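Local coordinates for protein putative ABC transporter subunit, substrate-binding component (Rhodopseudomonas palustris, PDB 4EVQ) that probably serves as the substrate-binding component of an ABC transporter for lignin-derived aromatic compounds, binding 4-hydroxybenzoate in the cleft between its lobes, at residues Asp63-Pro67 and Thr89-Val94; Asn135-Gly139 and Ala162-Met167; Ala219-Ile223 and Phe240-Val245; Tyr262-Leu266 and Lys354-Leu358. All blocks are in the same frame, centred on the assembly; numbering follows the deposited sequence.

Contact 1: Asp63-Pro67 and Thr89-Val94. With PHB (p-hydroxybenzoic acid), chain H.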
# COMPACT_ATOMS: atom_id res chain seq x y z
N ASP A 63 -2.53 -8.75 13.52
CA ASP A 63 -3.36 -9.60 12.68
C ASP A 63 -2.62 -10.80 12.10
O ASP A 63 -3.23 -11.68 11.51
CB ASP A 63 -4.02 -8.79 11.55
CG ASP A 63 -3.06 -8.45 10.38
OD1 ASP A 63 -1.88 -8.74 10.38
OD2 ASP A 63 -3.52 -7.89 9.38
N GLU A 64 -1.31 -10.85 12.30
CA GLU A 64 -0.45 -11.97 11.85
C GLU A 64 -0.52 -12.24 10.34
O GLU A 64 -0.17 -13.31 9.88
CB GLU A 64 -0.77 -13.27 12.65
CG GLU A 64 -0.71 -13.08 14.16
CD GLU A 64 -1.19 -14.27 15.02
OE1 GLU A 64 -1.64 -15.30 14.49
OE2 GLU A 64 -1.05 -14.19 16.26
N SER A 65 -1.05 -11.28 9.58
CA SER A 65 -1.40 -11.49 8.18
C SER A 65 -2.13 -12.80 7.96
O SER A 65 -1.91 -13.47 6.93
CB SER A 65 -0.20 -11.33 7.27
OG SER A 65 0.35 -10.04 7.43
N ALA A 66 -3.08 -13.11 8.85
CA ALA A 66 -3.78 -14.41 8.85
C ALA A 66 -5.28 -14.23 8.67
O ALA A 66 -6.02 -13.94 9.63
CB ALA A 66 -3.53 -15.12 10.15
N PRO A 67 -5.75 -14.39 7.43
CA PRO A 67 -7.18 -14.17 7.21
C PRO A 67 -8.13 -14.98 8.13
O PRO A 67 -9.17 -14.45 8.48
CB PRO A 67 -7.36 -14.47 5.72
CG PRO A 67 -6.02 -14.14 5.12
CD PRO A 67 -5.00 -14.54 6.16
N THR A 89 -5.74 -2.85 7.18
CA THR A 89 -4.50 -3.47 7.56
C THR A 89 -3.59 -3.58 6.32
O THR A 89 -3.82 -2.86 5.33
CB THR A 89 -4.77 -4.81 8.20
OG1 THR A 89 -3.51 -5.42 8.62
CG2 THR A 89 -5.49 -5.77 7.27
N VAL A 90 -2.58 -4.43 6.36
CA VAL A 90 -1.66 -4.66 5.24
C VAL A 90 -2.09 -5.68 4.24
O VAL A 90 -2.13 -5.39 3.05
CB VAL A 90 -0.26 -5.01 5.79
CG1 VAL A 90 0.70 -5.48 4.69
CG2 VAL A 90 0.35 -3.79 6.51
N HIS A 91 -2.42 -6.88 4.69
CA HIS A 91 -2.72 -8.03 3.82
C HIS A 91 -4.16 -7.96 3.32
O HIS A 91 -5.08 -7.80 4.12
CB HIS A 91 -2.45 -9.29 4.66
CG HIS A 91 -2.62 -10.60 3.94
ND1 HIS A 91 -3.84 -11.11 3.58
CD2 HIS A 91 -1.71 -11.56 3.65
CE1 HIS A 91 -3.68 -12.32 3.06
NE2 HIS A 91 -2.39 -12.61 3.07
N SER A 92 -4.34 -8.05 2.02
CA SER A 92 -5.65 -7.88 1.42
C SER A 92 -6.68 -8.88 1.87
O SER A 92 -7.85 -8.54 1.94
CB SER A 92 -5.57 -7.97 -0.11
OG SER A 92 -5.14 -6.77 -0.70
N GLY A 93 -6.28 -10.11 2.14
CA GLY A 93 -7.24 -11.09 2.62
C GLY A 93 -7.75 -10.75 4.03
O GLY A 93 -8.96 -10.87 4.29
N VAL A 94 -6.87 -10.32 4.92
CA VAL A 94 -7.33 -9.86 6.24
C VAL A 94 -8.20 -8.63 6.08
O VAL A 94 -9.26 -8.53 6.70
CB VAL A 94 -6.12 -9.52 7.15
CG1 VAL A 94 -6.55 -8.99 8.53
CG2 VAL A 94 -5.21 -10.69 7.29
C1' PHB H . -1.78 -6.52 0.14
O1' PHB H . -1.95 -7.68 0.58
O2' PHB H . -2.76 -5.78 -0.26
C1 PHB H . -0.44 -5.90 0.06
C2 PHB H . 0.57 -6.35 0.91
C3 PHB H . 1.84 -5.79 0.83
C4 PHB H . 2.08 -4.81 -0.08
C5 PHB H . 1.09 -4.33 -0.91
C6 PHB H . -0.15 -4.89 -0.83
O4 PHB H . 3.30 -4.25 -0.18
O HOH W 1 -1.61 -7.83 7.43

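Contact 2: Asn135-Gly139 and Ala162-Met167. With PHB (p-hydroxybenzoic acid), chain H.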
# COMPACT_ATOMS: atom_id res chain seq x y z
N ASN A 135 -5.12 -2.49 -5.90
CA ASN A 135 -4.24 -3.46 -6.56
C ASN A 135 -4.33 -3.43 -8.06
O ASN A 135 -3.33 -3.41 -8.75
CB ASN A 135 -4.63 -4.86 -6.08
CG ASN A 135 -4.21 -5.16 -4.64
OD1 ASN A 135 -3.24 -4.62 -4.13
ND2 ASN A 135 -4.94 -6.07 -4.02
N GLY A 136 -5.54 -3.44 -8.60
CA GLY A 136 -5.64 -3.53 -10.05
C GLY A 136 -5.15 -2.26 -10.70
O GLY A 136 -4.50 -2.29 -11.76
N GLN A 137 -5.42 -1.12 -10.07
CA GLN A 137 -4.97 0.13 -10.65
C GLN A 137 -3.44 0.28 -10.72
O GLN A 137 -2.88 0.69 -11.73
CB GLN A 137 -5.60 1.32 -9.93
CG GLN A 137 -5.36 2.65 -10.66
CD GLN A 137 -6.16 3.81 -10.13
OE1 GLN A 137 -6.57 3.83 -9.00
NE2 GLN A 137 -6.31 4.83 -10.96
N ILE A 138 -2.76 -0.11 -9.66
CA ILE A 138 -1.31 -0.02 -9.71
C ILE A 138 -0.74 -1.08 -10.65
O ILE A 138 0.20 -0.82 -11.38
CB ILE A 138 -0.64 -0.07 -8.31
CG1 ILE A 138 0.82 0.36 -8.45
CG2 ILE A 138 -0.80 -1.42 -7.61
CD1 ILE A 138 1.55 0.57 -7.11
N GLY A 139 -1.34 -2.26 -10.70
CA GLY A 139 -0.89 -3.25 -11.68
C GLY A 139 -1.03 -2.75 -13.12
O GLY A 139 -0.14 -2.90 -13.95
N ALA A 162 -4.76 -12.92 -2.71
CA ALA A 162 -5.54 -11.89 -3.42
C ALA A 162 -4.71 -10.77 -3.98
O ALA A 162 -4.96 -10.32 -5.08
CB ALA A 162 -6.67 -11.35 -2.53
N ALA A 163 -3.77 -10.24 -3.21
CA ALA A 163 -3.07 -9.08 -3.68
C ALA A 163 -2.21 -9.40 -4.87
O ALA A 163 -2.15 -8.61 -5.83
CB ALA A 163 -2.25 -8.41 -2.59
N GLY A 164 -1.52 -10.53 -4.81
CA GLY A 164 -0.70 -10.92 -5.96
C GLY A 164 -1.58 -11.19 -7.16
O GLY A 164 -1.29 -10.73 -8.28
N GLU A 165 -2.69 -11.88 -6.97
CA GLU A 165 -3.58 -12.22 -8.07
C GLU A 165 -4.12 -10.94 -8.70
O GLU A 165 -4.16 -10.80 -9.93
CB GLU A 165 -4.71 -13.13 -7.57
CG GLU A 165 -4.27 -14.49 -7.07
CD GLU A 165 -5.23 -15.18 -6.05
OE1 GLU A 165 -4.83 -16.26 -5.52
OE2 GLU A 165 -6.34 -14.65 -5.77
N GLU A 166 -4.51 -9.97 -7.88
CA GLU A 166 -5.12 -8.77 -8.44
C GLU A 166 -4.13 -7.84 -9.10
O GLU A 166 -4.46 -7.16 -10.07
CB GLU A 166 -5.85 -8.02 -7.33
CG GLU A 166 -7.16 -8.71 -6.91
CD GLU A 166 -7.88 -8.05 -5.73
OE1 GLU A 166 -7.45 -7.00 -5.25
OE2 GLU A 166 -8.93 -8.59 -5.33
N MSE A 167 -2.93 -7.70 -8.53
CA MSE A 167 -1.92 -6.90 -9.17
C MSE A 167 -1.42 -7.53 -10.47
O MSE A 167 -1.11 -6.81 -11.43
CB MSE A 167 -0.76 -6.63 -8.23
CG MSE A 167 -1.08 -5.62 -7.16
SE MSE A 167 0.43 -5.01 -6.15
CE MSE A 167 -0.06 -5.66 -4.46
C1' PHB H . -1.78 -6.52 0.14
O1' PHB H . -1.95 -7.68 0.58
O2' PHB H . -2.76 -5.78 -0.26
C1 PHB H . -0.44 -5.90 0.06
C2 PHB H . 0.57 -6.35 0.91
C3 PHB H . 1.84 -5.79 0.83
C4 PHB H . 2.08 -4.81 -0.08
C5 PHB H . 1.09 -4.33 -0.91
C6 PHB H . -0.15 -4.89 -0.83
O4 PHB H . 3.30 -4.25 -0.18

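Contact 3: Ala219-Ile223 and Phe240-Val245. With PHB (p-hydroxybenzoic acid), chain H.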
# COMPACT_ATOMS: atom_id res chain seq x y z
N ALA A 219 10.63 -9.79 -0.51
CA ALA A 219 11.08 -9.01 -1.66
C ALA A 219 12.59 -8.86 -1.67
O ALA A 219 13.20 -8.97 -2.73
CB ALA A 219 10.41 -7.63 -1.70
N LEU A 220 13.20 -8.61 -0.53
CA LEU A 220 14.66 -8.54 -0.46
C LEU A 220 15.28 -9.84 -0.97
O LEU A 220 16.23 -9.83 -1.78
CB LEU A 220 15.09 -8.24 0.98
CG LEU A 220 16.61 -8.27 1.21
CD1 LEU A 220 17.35 -7.27 0.32
CD2 LEU A 220 16.88 -7.99 2.69
N LYS A 221 14.79 -10.96 -0.50
CA LYS A 221 15.32 -12.24 -0.91
C LYS A 221 15.10 -12.46 -2.38
O LYS A 221 16.01 -12.95 -3.07
CB LYS A 221 14.76 -13.37 -0.06
CG LYS A 221 15.48 -14.71 -0.32
CD LYS A 221 15.01 -15.73 0.67
CE LYS A 221 15.82 -17.02 0.52
NZ LYS A 221 15.58 -17.62 -0.81
N PHE A 222 13.96 -12.10 -2.90
CA PHE A 222 13.67 -12.26 -4.32
C PHE A 222 14.67 -11.46 -5.12
O PHE A 222 15.22 -11.94 -6.13
CB PHE A 222 12.24 -11.85 -4.67
CG PHE A 222 11.92 -12.08 -6.10
CD1 PHE A 222 11.56 -13.34 -6.54
CD2 PHE A 222 12.03 -11.07 -7.02
CE1 PHE A 222 11.33 -13.59 -7.90
CE2 PHE A 222 11.80 -11.31 -8.36
CZ PHE A 222 11.44 -12.55 -8.80
N ILE A 223 14.91 -10.22 -4.76
CA ILE A 223 15.84 -9.36 -5.49
C ILE A 223 17.23 -9.97 -5.51
O ILE A 223 17.88 -10.01 -6.55
CB ILE A 223 15.86 -7.94 -4.85
CG1 ILE A 223 14.54 -7.22 -5.15
CG2 ILE A 223 17.08 -7.13 -5.28
CD1 ILE A 223 14.38 -6.00 -4.33
N PHE A 240 6.16 -1.77 -4.28
CA PHE A 240 6.29 -2.59 -3.08
C PHE A 240 7.47 -3.55 -3.18
O PHE A 240 7.99 -4.01 -2.17
CB PHE A 240 5.00 -3.36 -2.79
CG PHE A 240 3.77 -2.55 -3.01
CD1 PHE A 240 3.53 -1.45 -2.21
CD2 PHE A 240 2.92 -2.81 -4.07
CE1 PHE A 240 2.43 -0.66 -2.45
CE2 PHE A 240 1.83 -1.97 -4.32
CZ PHE A 240 1.60 -0.90 -3.52
N LEU A 241 7.85 -3.91 -4.41
CA LEU A 241 8.94 -4.87 -4.64
C LEU A 241 10.25 -4.32 -4.10
O LEU A 241 11.08 -5.10 -3.69
CB LEU A 241 9.05 -5.09 -6.14
CG LEU A 241 10.13 -6.06 -6.60
CD1 LEU A 241 9.89 -7.45 -6.07
CD2 LEU A 241 10.21 -6.06 -8.14
N THR A 242 10.45 -3.00 -4.09
CA THR A 242 11.70 -2.42 -3.62
C THR A 242 11.60 -1.56 -2.37
O THR A 242 12.60 -1.33 -1.70
CB THR A 242 12.39 -1.61 -4.75
OG1 THR A 242 11.54 -0.53 -5.19
CG2 THR A 242 12.67 -2.49 -5.94
N ASP A 243 10.39 -1.06 -2.05
CA ASP A 243 10.31 -0.14 -0.93
C ASP A 243 10.65 -0.80 0.41
O ASP A 243 10.11 -1.83 0.76
CB ASP A 243 8.94 0.53 -0.86
CG ASP A 243 8.94 1.92 -1.47
OD1 ASP A 243 9.45 2.09 -2.60
OD2 ASP A 243 8.41 2.88 -0.82
N GLY A 244 11.58 -0.18 1.12
CA GLY A 244 12.03 -0.66 2.41
C GLY A 244 13.21 -1.60 2.40
O GLY A 244 13.72 -1.89 3.47
N VAL A 245 13.60 -2.09 1.23
CA VAL A 245 14.65 -3.12 1.13
C VAL A 245 15.79 -2.64 0.27
O VAL A 245 16.70 -3.43 -0.01
CB VAL A 245 14.11 -4.46 0.64
CG1 VAL A 245 13.07 -5.03 1.65
CG2 VAL A 245 13.58 -4.43 -0.76
C1' PHB H . -1.78 -6.52 0.14
O1' PHB H . -1.95 -7.68 0.58
O2' PHB H . -2.76 -5.78 -0.26
C1 PHB H . -0.44 -5.90 0.06
C2 PHB H . 0.57 -6.35 0.91
C3 PHB H . 1.84 -5.79 0.83
C4 PHB H . 2.08 -4.81 -0.08
C5 PHB H . 1.09 -4.33 -0.91
C6 PHB H . -0.15 -4.89 -0.83
O4 PHB H . 3.30 -4.25 -0.18

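Contact 4: Tyr262-Leu266 and Lys354-Leu358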
# COMPACT_ATOMS: atom_id res chain seq x y z
N TYR A 262 4.56 6.86 -4.65
CA TYR A 262 5.51 7.63 -3.84
C TYR A 262 6.93 7.37 -4.31
O TYR A 262 7.23 6.28 -4.75
CB TYR A 262 5.40 7.23 -2.34
CG TYR A 262 6.33 8.00 -1.47
CD1 TYR A 262 6.14 9.37 -1.22
CD2 TYR A 262 7.40 7.36 -0.84
CE1 TYR A 262 7.02 10.07 -0.45
CE2 TYR A 262 8.28 8.07 -0.04
CZ TYR A 262 8.07 9.43 0.17
OH TYR A 262 8.97 10.11 0.96
N VAL A 263 7.76 8.40 -4.24
CA VAL A 263 9.20 8.27 -4.44
C VAL A 263 9.83 9.18 -3.40
O VAL A 263 9.34 10.28 -3.17
CB VAL A 263 9.70 8.78 -5.80
CG1 VAL A 263 11.05 8.12 -6.15
CG2 VAL A 263 8.75 8.63 -6.85
N SER A 264 10.92 8.75 -2.75
CA SER A 264 11.37 9.52 -1.60
C SER A 264 11.95 10.85 -1.98
O SER A 264 11.97 11.72 -1.12
CB SER A 264 12.34 8.75 -0.70
OG SER A 264 13.41 8.39 -1.45
N ASP A 265 12.33 11.02 -3.24
CA ASP A 265 12.91 12.27 -3.71
C ASP A 265 11.90 13.31 -4.15
O ASP A 265 12.31 14.34 -4.66
CB ASP A 265 13.97 12.03 -4.84
CG ASP A 265 13.41 11.42 -6.12
OD1 ASP A 265 12.19 11.33 -6.25
OD2 ASP A 265 14.21 11.06 -7.03
N LEU A 266 10.61 13.08 -3.96
CA LEU A 266 9.63 14.08 -4.37
C LEU A 266 9.93 15.40 -3.67
O LEU A 266 10.16 15.43 -2.47
CB LEU A 266 8.22 13.62 -4.07
CG LEU A 266 7.65 12.48 -4.94
CD1 LEU A 266 6.35 11.92 -4.39
CD2 LEU A 266 7.44 12.98 -6.38
N LYS A 354 18.41 3.64 -3.38
CA LYS A 354 17.12 4.31 -3.23
C LYS A 354 16.44 4.29 -4.58
O LYS A 354 17.09 4.14 -5.62
CB LYS A 354 17.29 5.73 -2.72
CG LYS A 354 18.12 6.59 -3.63
CD LYS A 354 18.68 7.79 -2.88
CE LYS A 354 18.33 9.12 -3.57
NZ LYS A 354 18.92 9.19 -4.94
N SER A 355 15.12 4.47 -4.61
CA SER A 355 14.40 4.61 -5.87
C SER A 355 14.44 6.07 -6.25
O SER A 355 14.29 6.94 -5.41
CB SER A 355 12.96 4.14 -5.76
OG SER A 355 12.89 2.73 -5.81
N VAL A 356 14.70 6.34 -7.53
CA VAL A 356 14.69 7.68 -8.06
C VAL A 356 13.56 7.82 -9.06
O VAL A 356 13.15 6.88 -9.69
CB VAL A 356 16.02 8.05 -8.69
CG1 VAL A 356 17.14 7.93 -7.67
CG2 VAL A 356 16.30 7.18 -9.85
N ASN A 357 13.03 9.03 -9.15
CA ASN A 357 11.92 9.34 -10.02
C ASN A 357 12.37 9.50 -11.47
O ASN A 357 13.12 10.39 -11.78
CB ASN A 357 11.32 10.63 -9.49
CG ASN A 357 9.99 10.98 -10.10
OD1 ASN A 357 9.47 10.29 -10.97
ND2 ASN A 357 9.39 12.05 -9.58
N LEU A 358 11.84 8.66 -12.34
CA LEU A 358 12.09 8.79 -13.77
C LEU A 358 11.00 9.53 -14.51
O LEU A 358 11.15 9.83 -15.69
CB LEU A 358 12.24 7.41 -14.39
CG LEU A 358 13.40 6.58 -13.87
CD1 LEU A 358 13.43 5.28 -14.66
CD2 LEU A 358 14.70 7.35 -14.01
O HOH W 2 14.51 8.79 -3.67
O HOH W 3 11.09 13.60 -7.72
O HOH W 4 14.70 11.79 -9.57

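Contact 1: Asp63-Pro67 and Thr89-Val94
T89 and D63 make the direct polar bond of this contact: the T89 hydroxyl OG1 donates to D63 OD2 over 2.6 Å, arriving from above the carboxylate, 47° out of its plane. A water gives the same oxygen a second bond (water to D63 OD2 2.7 Å), donates another to S65 OG and accepts the backbone N-H of H91, so that one molecule ties both loops. Apolar atoms close the rest. V94 CG1 rests against D63 OD2 at 3.3 Å, and V94 CG2 packs on the backbone around A66 and P67. With CG anti to the backbone N (chi1 -177°), the H91 ring reaches the other loop, where S65 O lies over one face, toward the rim, and P67 CG comes to 3.6 Å from H91 CE1.

Further out, D63 is held by an Asx turn, its OD1 accepting from S65 N at 2.8 Å. Were D63 replaced by an alanine, the T89 hydroxyl would probably lose its acceptor and the water one of its two, and the S65 turn would be freer to shift. H91 is the N-cap of helix 92-105, its ND1 taking weak bonds from G93 N and V94 N. This fixes the helix start that grips the ligand carboxylate: S92 N donates to O1' of p-hydroxybenzoic acid at 2.8 Å and S92 OG to O2' at 2.6 Å, where the helix end is likely to favour the negative charge.

The two loops leave the ends of parallel strands 54-62 and 85-88, which flank strand 17-23, and lead into helices 67-80 and 92-105.

Contact 2: Asn135-Gly139 and Ala162-Met167
N135 and E166 supply the polar link between two helix starts. N135 ND2 donates to E166 OE1 over 2.9 Å in a nearly straight bond (169° at the hydrogen), with the acceptor close to the amide plane; the carboxylate oxygen is approached on its anti side, 34° out of plane. D117 N also donates to this oxygen, which helps fix the glutamate. The other amide atom, N135 OD1, is buried without a polar partner and has the selenomethionine methyl M167 CE at 3.4 Å.

Van der Waals packing does the rest. N135 is a knob seated among A162, A163, E166 and M167, while I138 CG2 lies alongside M167 SE. Near the far end the backbones close in, G139 CA making a C-H...O contact of 3.6 Å with M167 O; a side chain at this glycine would collide with that carbonyl.

Ligand contacts come from one helix: A163 CB stands 3.3 Å from O1' of p-hydroxybenzoic acid, and the M167 chain, bent near its end, brings CE to 3.7 Å from ring atom C6. The first turn of helix 162-177 thus lines the ligand site, with the start of helix 135-148 packed against it at a crossing angle of -44°, consistent with the two-lobed fold of the leucine-binding protein family.

Contact 3: Ala219-Ile223 and Phe240-Val245
I223 CG1 stands anti to its carbonyl carbon (chi1 -71°) and the chain runs straight on (chi2 168°), which carries CD1 to 3.5 Å from L241 O and to 4.0 Å from V245 CG2. L241 has its CG anti to the backbone N, and the chain then bends at chi2 (62°), bringing CD1 back to the helix, 4.3 Å from F222 CD2. A219 CB presses on the same carbonyl, 3.3 Å from L241 O, so this oxygen is buried among methyl groups and has no polar partner. V245 completes the apolar patch, its CG1 lying 3.9 Å from L220 CB.

Helix 217-228 is the connection of a beta-alpha-beta crossover, joining the neighbouring parallel strands 209-213 and 235-238, and here it packs against the 3-10 turn and loop that follow the second strand. While L241 faces the helix, F240 turns the other way, into the ligand pocket. Its ring is placed with one face toward p-hydroxybenzoic acid, atom C5 of the ligand sitting 3.8 Å above the ring centre, and F240 CB comes to 3.2 Å from the ligand hydroxyl O4. With a small residue such as alanine in place of F240, a gap is likely to open beside the ligand ring, and F133, L260 and I138 would each lose an apolar neighbour.

Contact 4: Tyr262-Leu266 and Lys354-Leu358
D265 OD2 is gripped twice: N357 N donates to it over 3.2 Å in a nearly straight bond (167° at the hydrogen), on the syn side and 19° out of the carboxylate plane, and a water donates to it at 2.7 Å. That water also donates to N357 O, so the carboxylate reaches the N-H of N357 directly and its C=O through the water. A second water spans the side chains, giving to D265 OD1 at 2.9 Å and accepting from N357 ND2 at 3.0 Å; N357 OD1 takes its own bond from G359 N. A third bridges S264 OG and S355 O.

Behind this polar layer, V263 CG1 sits 3.5 Å from S355 O, while L266 CD2 touches N357 ND2. V263 to L266 form a type I beta turn, closed by L266 N donating to V263 O; within it D265 CG lies between the backbone N and the carbonyl carbon (chi1 64°), which turns the carboxylate toward the strand.

Strand 354-362 is the outermost of its sheet within the chain. V356 and L358 pair with strand 345-351, whereas the N-H and C=O of N357 face the turn. A carboxylate and waters thus meet an edge that no further strand of this chain occupies, joining the loop before helix 269-282 to the sheet by one direct hydrogen bond and three water bridges.

Overall arrangement
The four contacts follow one another along the chain, each closing before the next opens. Contact 1 belongs to the six-stranded sheet of one lobe, contacts 3 and 4 to the seven-stranded sheet of the other, and contact 2 joins two helices beside the cleft. The first three all touch p-hydroxybenzoic acid. Contacts 1 and 2, centres about 15 Å apart, meet where S92 OG lies 3.4 Å from N135 ND2; contacts 2 and 3, about 17 Å apart, meet where M167 SE and I138 CD1 pack on F240. Contact 4 adjoins contact 3 through S355 and T242 but lies about 27 Å, centre to centre, from contact 1. Ligand binding therefore draws on both lobes, with contact 4 set at the sheet edge.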